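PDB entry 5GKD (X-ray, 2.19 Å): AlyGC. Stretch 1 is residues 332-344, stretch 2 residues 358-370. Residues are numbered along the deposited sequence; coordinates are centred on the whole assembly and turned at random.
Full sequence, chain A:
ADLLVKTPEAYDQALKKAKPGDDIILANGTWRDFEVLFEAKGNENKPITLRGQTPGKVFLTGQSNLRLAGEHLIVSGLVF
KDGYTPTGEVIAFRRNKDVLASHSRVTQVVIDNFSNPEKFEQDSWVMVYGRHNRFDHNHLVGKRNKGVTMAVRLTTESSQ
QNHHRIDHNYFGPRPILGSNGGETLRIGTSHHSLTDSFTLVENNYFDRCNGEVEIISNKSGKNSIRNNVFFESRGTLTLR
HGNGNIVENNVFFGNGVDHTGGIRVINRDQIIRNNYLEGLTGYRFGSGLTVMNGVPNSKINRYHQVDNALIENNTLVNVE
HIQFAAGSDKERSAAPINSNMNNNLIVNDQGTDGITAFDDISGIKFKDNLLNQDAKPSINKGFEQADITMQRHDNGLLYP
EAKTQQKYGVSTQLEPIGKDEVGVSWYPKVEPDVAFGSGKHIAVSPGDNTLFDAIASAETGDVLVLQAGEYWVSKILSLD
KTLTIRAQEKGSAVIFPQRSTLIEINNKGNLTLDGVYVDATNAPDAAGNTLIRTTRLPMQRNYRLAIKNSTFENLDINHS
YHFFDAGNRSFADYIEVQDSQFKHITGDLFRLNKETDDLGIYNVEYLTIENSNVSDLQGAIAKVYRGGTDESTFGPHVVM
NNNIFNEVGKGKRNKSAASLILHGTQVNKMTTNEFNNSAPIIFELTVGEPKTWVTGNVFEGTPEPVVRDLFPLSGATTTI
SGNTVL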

ATOM      1  N   ARG A 332     -34.123 -12.262   4.493  1.00 25.38           N
ATOM      2  CA  ARG A 332     -35.141 -11.209   4.423  1.00 25.61           C
ATOM      3  C   ARG A 332     -36.478 -11.791   3.948  1.00 22.99           C
ATOM      4  O   ARG A 332     -36.939 -11.576   2.830  1.00 22.03           O
ATOM      5  CB  ARG A 332     -34.670 -10.074   3.516  1.00 24.16           C
ATOM      6  CG  ARG A 332     -33.510  -9.235   4.052  1.00 22.94           C
ATOM      7  CD  ARG A 332     -33.125  -8.144   3.054  1.00 24.21           C
ATOM      8  NE  ARG A 332     -32.423  -8.692   1.896  1.00 23.34           N
ATOM      9  CZ  ARG A 332     -31.203  -8.340   1.516  1.00 23.33           C
ATOM     10  NH1 ARG A 332     -30.535  -7.427   2.190  1.00 23.05           N
ATOM     11  NH2 ARG A 332     -30.653  -8.907   0.457  1.00 25.36           N
ATOM     12  N   SER A 333     -37.126 -12.513   4.849  1.00 24.09           N
ATOM     13  CA  SER A 333     -38.306 -13.294   4.510  1.00 24.18           C
ATOM     14  C   SER A 333     -39.603 -12.639   4.957  1.00 24.91           C
ATOM     15  O   SER A 333     -40.673 -13.213   4.747  1.00 29.17           O
ATOM     16  CB  SER A 333     -38.199 -14.693   5.128  1.00 26.20           C
ATOM     17  OG  SER A 333     -38.155 -14.599   6.541  1.00 30.64           O
ATOM     18  N   ALA A 334     -39.539 -11.469   5.574  1.00 24.15           N
ATOM     19  CA  ALA A 334     -40.714 -10.778   6.096  1.00 26.06           C
ATOM     20  C   ALA A 334     -41.185  -9.776   5.045  1.00 24.69           C
ATOM     21  O   ALA A 334     -40.581  -8.714   4.878  1.00 25.90           O
ATOM     22  CB  ALA A 334     -40.394 -10.089   7.423  1.00 22.61           C
ATOM     23  N   ALA A 335     -42.273 -10.118   4.346  1.00 24.19           N
ATOM     24  CA  ALA A 335     -42.834  -9.290   3.288  1.00 23.01           C
ATOM     25  C   ALA A 335     -43.622  -8.120   3.869  1.00 22.52           C
ATOM     26  O   ALA A 335     -43.995  -8.132   5.042  1.00 24.68           O
ATOM     27  CB  ALA A 335     -43.722 -10.139   2.380  1.00 23.92           C
ATOM     28  N   PRO A 336     -43.880  -7.088   3.069  1.00 21.52           N
ATOM     29  CA  PRO A 336     -44.548  -5.888   3.601  1.00 20.50           C
ATOM     30  C   PRO A 336     -45.974  -6.162   4.074  1.00 25.79           C
ATOM     31  O   PRO A 336     -46.727  -6.906   3.437  1.00 26.83           O
ATOM     32  CB  PRO A 336     -44.541  -4.927   2.409  1.00 20.36           C
ATOM     33  CG  PRO A 336     -43.482  -5.416   1.507  1.00 20.67           C
ATOM     34  CD  PRO A 336     -43.437  -6.903   1.679  1.00 22.21           C
ATOM     35  N   ILE A 337     -46.362  -5.527   5.188  1.00 21.23           N
ATOM     36  CA  ILE A 337     -47.696  -5.721   5.748  1.00 23.92           C
ATOM     37  C   ILE A 337     -48.370  -4.389   6.060  1.00 24.60           C
ATOM     38  O   ILE A 337     -47.734  -3.336   6.145  1.00 23.01           O
ATOM     39  CB  ILE A 337     -47.682  -6.604   7.016  1.00 24.80           C
ATOM     40  CG1 ILE A 337     -46.664  -6.088   8.033  1.00 25.62           C
ATOM     41  CG2 ILE A 337     -47.384  -8.039   6.646  1.00 23.59           C
ATOM     42  CD1 ILE A 337     -46.766  -6.755   9.418  1.00 27.13           C
ATOM     43  N   ASN A 338     -49.699  -4.456   6.194  1.00 24.04           N
ATOM     44  CA  ASN A 338     -50.543  -3.328   6.607  1.00 24.22           C
ATOM     45  C   ASN A 338     -50.258  -2.037   5.845  1.00 23.72           C
ATOM     46  O   ASN A 338     -50.423  -0.948   6.386  1.00 25.38           O
ATOM     47  CB  ASN A 338     -50.412  -3.064   8.105  1.00 27.82           C
ATOM     48  CG  ASN A 338     -50.663  -4.295   8.926  1.00 26.70           C
ATOM     49  OD1 ASN A 338     -51.631  -5.013   8.707  1.00 29.98           O
ATOM     50  ND2 ASN A 338     -49.778  -4.561   9.867  1.00 30.03           N
ATOM     51  N   SER A 339     -49.865  -2.126   4.585  1.00 23.21           N
ATOM     52  CA  SER A 339     -49.449  -0.943   3.851  1.00 21.97           C
ATOM     53  C   SER A 339     -50.473  -0.572   2.785  1.00 24.83           C
ATOM     54  O   SER A 339     -51.393  -1.336   2.474  1.00 26.08           O
ATOM     55  CB  SER A 339     -48.064  -1.175   3.232  1.00 20.75           C
ATOM     56  OG  SER A 339     -47.118  -1.311   4.267  1.00 24.49           O
ATOM     57  N   ASN A 340     -50.291   0.615   2.206  1.00 24.28           N
ATOM     58  CA  ASN A 340     -51.244   1.178   1.251  1.00 21.97           C
ATOM     59  C   ASN A 340     -50.527   2.010   0.204  1.00 20.89           C
ATOM     60  O   ASN A 340     -49.714   2.868   0.544  1.00 22.01           O
ATOM     61  CB  ASN A 340     -52.286   2.046   1.962  1.00 25.59           C
ATOM     62  CG  ASN A 340     -53.259   1.224   2.794  1.00 29.39           C
ATOM     63  OD1 ASN A 340     -54.245   0.704   2.270  1.00 30.86           O
ATOM     64  ND2 ASN A 340     -52.973   1.080   4.078  1.00 25.34           N
ATOM     65  N   MET A 341     -50.871   1.793  -1.067  1.00 27.77           N
ATOM     66  CA  MET A 341     -50.341   2.575  -2.180  1.00 22.95           C
ATOM     67  C   MET A 341     -51.507   3.071  -3.037  1.00 22.24           C
ATOM     68  O   MET A 341     -52.131   2.278  -3.753  1.00 21.13           O
ATOM     69  CB  MET A 341     -49.356   1.740  -3.001  1.00 19.80           C
ATOM     70  CG  MET A 341     -48.739   2.489  -4.149  1.00 18.20           C
ATOM     71  SD  MET A 341     -47.167   1.791  -4.692  1.00 23.61           S
ATOM     72  CE  MET A 341     -46.885   2.787  -6.156  1.00 20.08           C
ATOM     73  N   ASN A 342     -51.783   4.380  -2.985  1.00 20.53           N
ATOM     74  CA  ASN A 342     -52.990   4.967  -3.560  1.00 21.23           C
ATOM     75  C   ASN A 342     -52.677   6.242  -4.328  1.00 24.12           C
ATOM     76  O   ASN A 342     -51.742   6.972  -3.994  1.00 24.29           O
ATOM     77  CB  ASN A 342     -54.029   5.358  -2.500  1.00 22.80           C
ATOM     78  CG  ASN A 342     -54.115   4.380  -1.375  1.00 30.32           C
ATOM     79  OD1 ASN A 342     -54.345   3.193  -1.592  1.00 35.15           O
ATOM     80  ND2 ASN A 342     -53.919   4.862  -0.154  1.00 27.84           N
ATOM     81  N   ASN A 343     -53.514   6.530  -5.328  1.00 22.49           N
ATOM     82  CA  ASN A 343     -53.552   7.826  -6.011  1.00 23.92           C
ATOM     83  C   ASN A 343     -52.209   8.209  -6.626  1.00 23.21           C
ATOM     84  O   ASN A 343     -51.908   9.388  -6.794  1.00 24.13           O
ATOM     85  CB  ASN A 343     -54.055   8.919  -5.070  1.00 24.32           C
ATOM     86  CG  ASN A 343     -55.474   8.667  -4.616  1.00 28.31           C
ATOM     87  OD1 ASN A 343     -55.705   8.094  -3.558  1.00 37.44           O
ATOM     88  ND2 ASN A 343     -56.436   9.078  -5.430  1.00 29.09           N
ATOM     89  N   ASN A 344     -51.408   7.217  -6.982  1.00 22.31           N
ATOM     90  CA  ASN A 344     -50.158   7.450  -7.678  1.00 22.34           C
ATOM     91  C   ASN A 344     -50.376   7.474  -9.192  1.00 24.16           C
ATOM     92  O   ASN A 344     -51.389   7.007  -9.712  1.00 24.78           O
ATOM     93  CB  ASN A 344     -49.129   6.391  -7.281  1.00 20.81           C
ATOM     94  CG  ASN A 344     -48.811   6.430  -5.778  1.00 21.11           C
ATOM     95  OD1 ASN A 344     -48.109   7.320  -5.312  1.00 23.47           O
ATOM     96  ND2 ASN A 344     -49.360   5.499  -5.028  1.00 19.99           N
ATOM     97  N   PHE A 358     -41.116  -9.435  -5.805  1.00 25.68           N
ATOM     98  CA  PHE A 358     -40.159 -10.488  -5.503  1.00 24.92           C
ATOM     99  C   PHE A 358     -40.643 -11.420  -4.396  1.00 25.25           C
ATOM    100  O   PHE A 358     -39.927 -12.358  -4.026  1.00 25.31           O
ATOM    101  CB  PHE A 358     -38.800  -9.863  -5.149  1.00 26.00           C
ATOM    102  CG  PHE A 358     -38.149  -9.147  -6.310  1.00 25.17           C
ATOM    103  CD1 PHE A 358     -37.356  -9.836  -7.203  1.00 22.28           C
ATOM    104  CD2 PHE A 358     -38.367  -7.802  -6.523  1.00 22.05           C
ATOM    105  CE1 PHE A 358     -36.771  -9.196  -8.288  1.00 25.24           C
ATOM    106  CE2 PHE A 358     -37.780  -7.145  -7.600  1.00 24.70           C
ATOM    107  CZ  PHE A 358     -36.979  -7.846  -8.486  1.00 25.00           C
ATOM    108  N   ASP A 359     -41.845 -11.203  -3.885  1.00 25.25           N
ATOM    109  CA  ASP A 359     -42.420 -12.001  -2.804  1.00 26.58           C
ATOM    110  C   ASP A 359     -43.914 -11.693  -2.783  1.00 26.40           C
ATOM    111  O   ASP A 359     -44.422 -10.941  -3.621  1.00 32.22           O
ATOM    112  CB  ASP A 359     -41.741 -11.690  -1.462  1.00 23.38           C
ATOM    113  CG  ASP A 359     -41.849 -12.823  -0.450  1.00 27.42           C
ATOM    114  OD1 ASP A 359     -42.878 -13.521  -0.392  1.00 29.91           O
ATOM    115  OD2 ASP A 359     -40.882 -13.010   0.308  1.00 31.59           O
ATOM    116  N   ASP A 360     -44.617 -12.277  -1.824  1.00 28.62           N
ATOM    117  CA  ASP A 360     -46.018 -11.938  -1.625  1.00 31.10           C
ATOM    118  C   ASP A 360     -46.154 -10.447  -1.327  1.00 31.20           C
ATOM    119  O   ASP A 360     -45.445  -9.916  -0.471  1.00 27.31           O
ATOM    120  CB  ASP A 360     -46.597 -12.764  -0.479  1.00 29.04           C
ATOM    121  CG  ASP A 360     -48.066 -12.506  -0.264  1.00 32.10           C
ATOM    122  OD1 ASP A 360     -48.854 -12.800  -1.173  1.00 46.85           O
ATOM    123  OD2 ASP A 360     -48.440 -11.999   0.802  1.00 39.19           O
ATOM    124  N   ILE A 361     -47.060  -9.772  -2.045  1.00 28.28           N
ATOM    125  CA  ILE A 361     -47.333  -8.356  -1.833  1.00 25.60           C
ATOM    126  C   ILE A 361     -48.782  -8.116  -1.424  1.00 26.62           C
ATOM    127  O   ILE A 361     -49.272  -6.994  -1.490  1.00 27.29           O
ATOM    128  CB  ILE A 361     -46.964  -7.513  -3.070  1.00 28.38           C
ATOM    129  CG1 ILE A 361     -47.776  -7.938  -4.288  1.00 28.88           C
ATOM    130  CG2 ILE A 361     -45.491  -7.638  -3.368  1.00 27.10           C
ATOM    131  CD1 ILE A 361     -47.651  -7.010  -5.449  1.00 27.09           C
ATOM    132  N   SER A 362     -49.470  -9.150  -0.962  1.00 25.88           N
ATOM    133  CA  SER A 362     -50.846  -8.967  -0.537  1.00 27.96           C
ATOM    134  C   SER A 362     -50.955  -8.107   0.707  1.00 27.88           C
ATOM    135  O   SER A 362     -52.067  -7.715   1.066  1.00 26.80           O
ATOM    136  CB  SER A 362     -51.513 -10.325  -0.298  1.00 33.90           C
ATOM    137  OG  SER A 362     -51.115 -10.885   0.935  1.00 33.94           O
ATOM    138  N   GLY A 363     -49.841  -7.795   1.366  1.00 27.32           N
ATOM    139  CA  GLY A 363     -49.863  -6.867   2.475  1.00 21.03           C
ATOM    140  C   GLY A 363     -49.784  -5.410   2.085  1.00 21.69           C
ATOM    141  O   GLY A 363     -49.731  -4.535   2.953  1.00 23.85           O
ATOM    142  N   ILE A 364     -49.746  -5.120   0.793  1.00 23.66           N
ATOM    143  CA  ILE A 364     -49.885  -3.767   0.273  1.00 22.39           C
ATOM    144  C   ILE A 364     -51.225  -3.692  -0.451  1.00 21.13           C
ATOM    145  O   ILE A 364     -51.440  -4.412  -1.431  1.00 24.88           O
ATOM    146  CB  ILE A 364     -48.750  -3.404  -0.697  1.00 21.08           C
ATOM    147  CG1 ILE A 364     -47.363  -3.622  -0.090  1.00 23.26           C
ATOM    148  CG2 ILE A 364     -48.911  -1.979  -1.180  1.00 21.91           C
ATOM    149  CD1 ILE A 364     -46.256  -3.374  -1.099  1.00 22.87           C
ATOM    150  N   LYS A 365     -52.105  -2.798  -0.019  1.00 23.40           N
ATOM    151  CA  LYS A 365     -53.365  -2.611  -0.722  1.00 23.97           C
ATOM    152  C   LYS A 365     -53.237  -1.438  -1.680  1.00 22.78           C
ATOM    153  O   LYS A 365     -52.854  -0.329  -1.288  1.00 25.01           O
ATOM    154  CB  LYS A 365     -54.552  -2.415   0.228  1.00 28.07           C
ATOM    155  CG  LYS A 365     -55.795  -3.221  -0.275  1.00 31.85           C
ATOM    156  CD  LYS A 365     -57.116  -2.457  -0.170  1.00 34.75           C
ATOM    157  CE  LYS A 365     -58.117  -2.849  -1.296  1.00 30.72           C
ATOM    158  NZ  LYS A 365     -58.522  -4.298  -1.406  1.00 27.31           N
ATOM    159  N   PHE A 366     -53.534  -1.701  -2.937  1.00 25.42           N
ATOM    160  CA  PHE A 366     -53.444  -0.728  -4.010  1.00 23.83           C
ATOM    161  C   PHE A 366     -54.843  -0.212  -4.318  1.00 24.71           C
ATOM    162  O   PHE A 366     -55.780  -1.000  -4.440  1.00 24.09           O
ATOM    163  CB  PHE A 366     -52.823  -1.367  -5.256  1.00 23.78           C
ATOM    164  CG  PHE A 366     -51.430  -1.914  -5.046  1.00 22.81           C
ATOM    165  CD1 PHE A 366     -51.237  -3.185  -4.542  1.00 23.50           C
ATOM    166  CD2 PHE A 366     -50.315  -1.144  -5.358  1.00 20.30           C
ATOM    167  CE1 PHE A 366     -49.956  -3.688  -4.352  1.00 25.43           C
ATOM    168  CE2 PHE A 366     -49.035  -1.637  -5.164  1.00 24.14           C
ATOM    169  CZ  PHE A 366     -48.850  -2.910  -4.668  1.00 20.04           C
ATOM    170  N   LYS A 367     -54.973   1.101  -4.462  1.00 24.65           N
ATOM    171  CA  LYS A 367     -56.256   1.717  -4.760  1.00 24.41           C
ATOM    172  C   LYS A 367     -56.039   2.981  -5.576  1.00 26.76           C
ATOM    173  O   LYS A 367     -55.154   3.776  -5.266  1.00 23.63           O
ATOM    174  CB  LYS A 367     -57.001   2.067  -3.478  1.00 28.46           C
ATOM    175  CG  LYS A 367     -58.303   1.383  -3.334  1.00 40.63           C
ATOM    176  CD  LYS A 367     -58.747   1.437  -1.896  1.00 41.73           C
ATOM    177  CE  LYS A 367     -60.221   1.031  -1.802  1.00 50.37           C
ATOM    178  NZ  LYS A 367     -60.555  -0.266  -2.474  1.00 46.09           N
ATOM    179  N   ASP A 368     -56.838   3.150  -6.627  1.00 27.39           N
ATOM    180  CA  ASP A 368     -56.882   4.413  -7.364  1.00 28.56           C
ATOM    181  C   ASP A 368     -55.511   4.843  -7.883  1.00 27.63           C
ATOM    182  O   ASP A 368     -55.148   6.012  -7.790  1.00 28.22           O
ATOM    183  CB  ASP A 368     -57.494   5.524  -6.510  1.00 27.42           C
ATOM    184  CG  ASP A 368     -58.921   5.225  -6.115  1.00 33.28           C
ATOM    185  OD1 ASP A 368     -59.657   4.664  -6.950  1.00 39.89           O
ATOM    186  OD2 ASP A 368     -59.305   5.525  -4.961  1.00 40.10           O
ATOM    187  N   ASN A 369     -54.741   3.909  -8.435  1.00 25.32           N
ATOM    188  CA  ASN A 369     -53.515   4.268  -9.138  1.00 23.41           C
ATOM    189  C   ASN A 369     -53.768   4.287 -10.639  1.00 26.83           C
ATOM    190  O   ASN A 369     -54.480   3.432 -11.161  1.00 34.73           O
ATOM    191  CB  ASN A 369     -52.380   3.302  -8.804  1.00 23.52           C
ATOM    192  CG  ASN A 369     -52.065   3.280  -7.326  1.00 21.21           C
ATOM    193  OD1 ASN A 369     -51.505   4.235  -6.784  1.00 20.89           O
ATOM    194  ND2 ASN A 369     -52.441   2.198  -6.662  1.00 18.40           N
ATOM    195  N   LEU A 370     -53.189   5.271 -11.329  1.00 28.87           N
ATOM    196  CA  LEU A 370     -53.430   5.489 -12.749  1.00 23.89           C
ATOM    197  C   LEU A 370     -52.174   5.182 -13.550  1.00 22.74           C
ATOM    198  O   LEU A 370     -51.076   5.652 -13.217  1.00 24.92           O
ATOM    199  CB  LEU A 370     -53.887   6.924 -13.034  1.00 20.17           C
ATOM    200  CG  LEU A 370     -54.314   7.178 -14.484  1.00 26.66           C
ATOM    201  CD1 LEU A 370     -55.566   6.362 -14.810  1.00 26.35           C
ATOM    202  CD2 LEU A 370     -54.579   8.649 -14.762  1.00 23.42           C
TER
HETATM  203  O   HOH W   1     -46.824  -8.785   1.249  1.00 29.38           O
HETATM  204  O   HOH W   2     -58.004   6.386  -2.783  1.00 38.10           O

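Two short strands, 339-342 and 364-367, lie side by side and run parallel, their axes only 4.4 Å apart at closest approach. As in parallel pairing, Ser-339 and Met-341 each bond through N and O to the two residues flanking their bridge partner, Ile-364 and Phe-366 respectively: Ser-339 N donates to Gly-363 O (2.9 Å), Lys-365 N to Ser-339 O (3.0 Å), Met-341 N to Lys-365 O (2.9 Å) and Lys-367 N to Met-341 O (3.2 Å).

A close fit comes where the second stretch, in the type I turn from Ile-361 to Ile-364, meets the first. Gly-363 presents its bare CA to Pro-336 O at 3.3 Å, a CA-H...O contact. A side chain here would point at the other stretch, its CB falling about 2.0 Å from Pro-336 O and 2.9 Å from Ile-337 CA, so glycine suits the place because the space a CB would take is already filled by Pro-336 O and Ile-337 CA; the missing side chain is the hollow and the backbone of the first stretch is the bump that fills it. Beside it, a water bridges Pro-336 O, Asp-360 O and Gly-363 N, filling a gap between the stretches.

One face of the sheet carries Ser-339, Met-341, Ile-364 and Phe-366, all buried. Here the bumps are apolar: Pro-336 CB rests 4.0 Å from Ile-364 CG1, while Met-341 CB lies 4.2 Å from Ile-364 CG2 and 3.8 Å from Phe-366 CD2. Met-341 thus fits against both a branched side chain and a ring, its slender, extended chain suiting this packed layer. Small Ser-339 turns its OG back to Ile-337 O (2.8 Å), satisfying a polar group in a buried place. The other face, with Asn-340, Asn-342, Lys-365 and Lys-367, is more open, and the lysine ends lead away from the first stretch.

Beyond strand 364-367, Asn-369, at the start of strand 369-370, reaches across: its ND2 donates to Met-341 O (2.9 Å), and its OD1 accepts from Asn-344 N and Asn-344 ND2, both at 3.0 Å. An amide, donor and acceptor at once, suits this buried polar site.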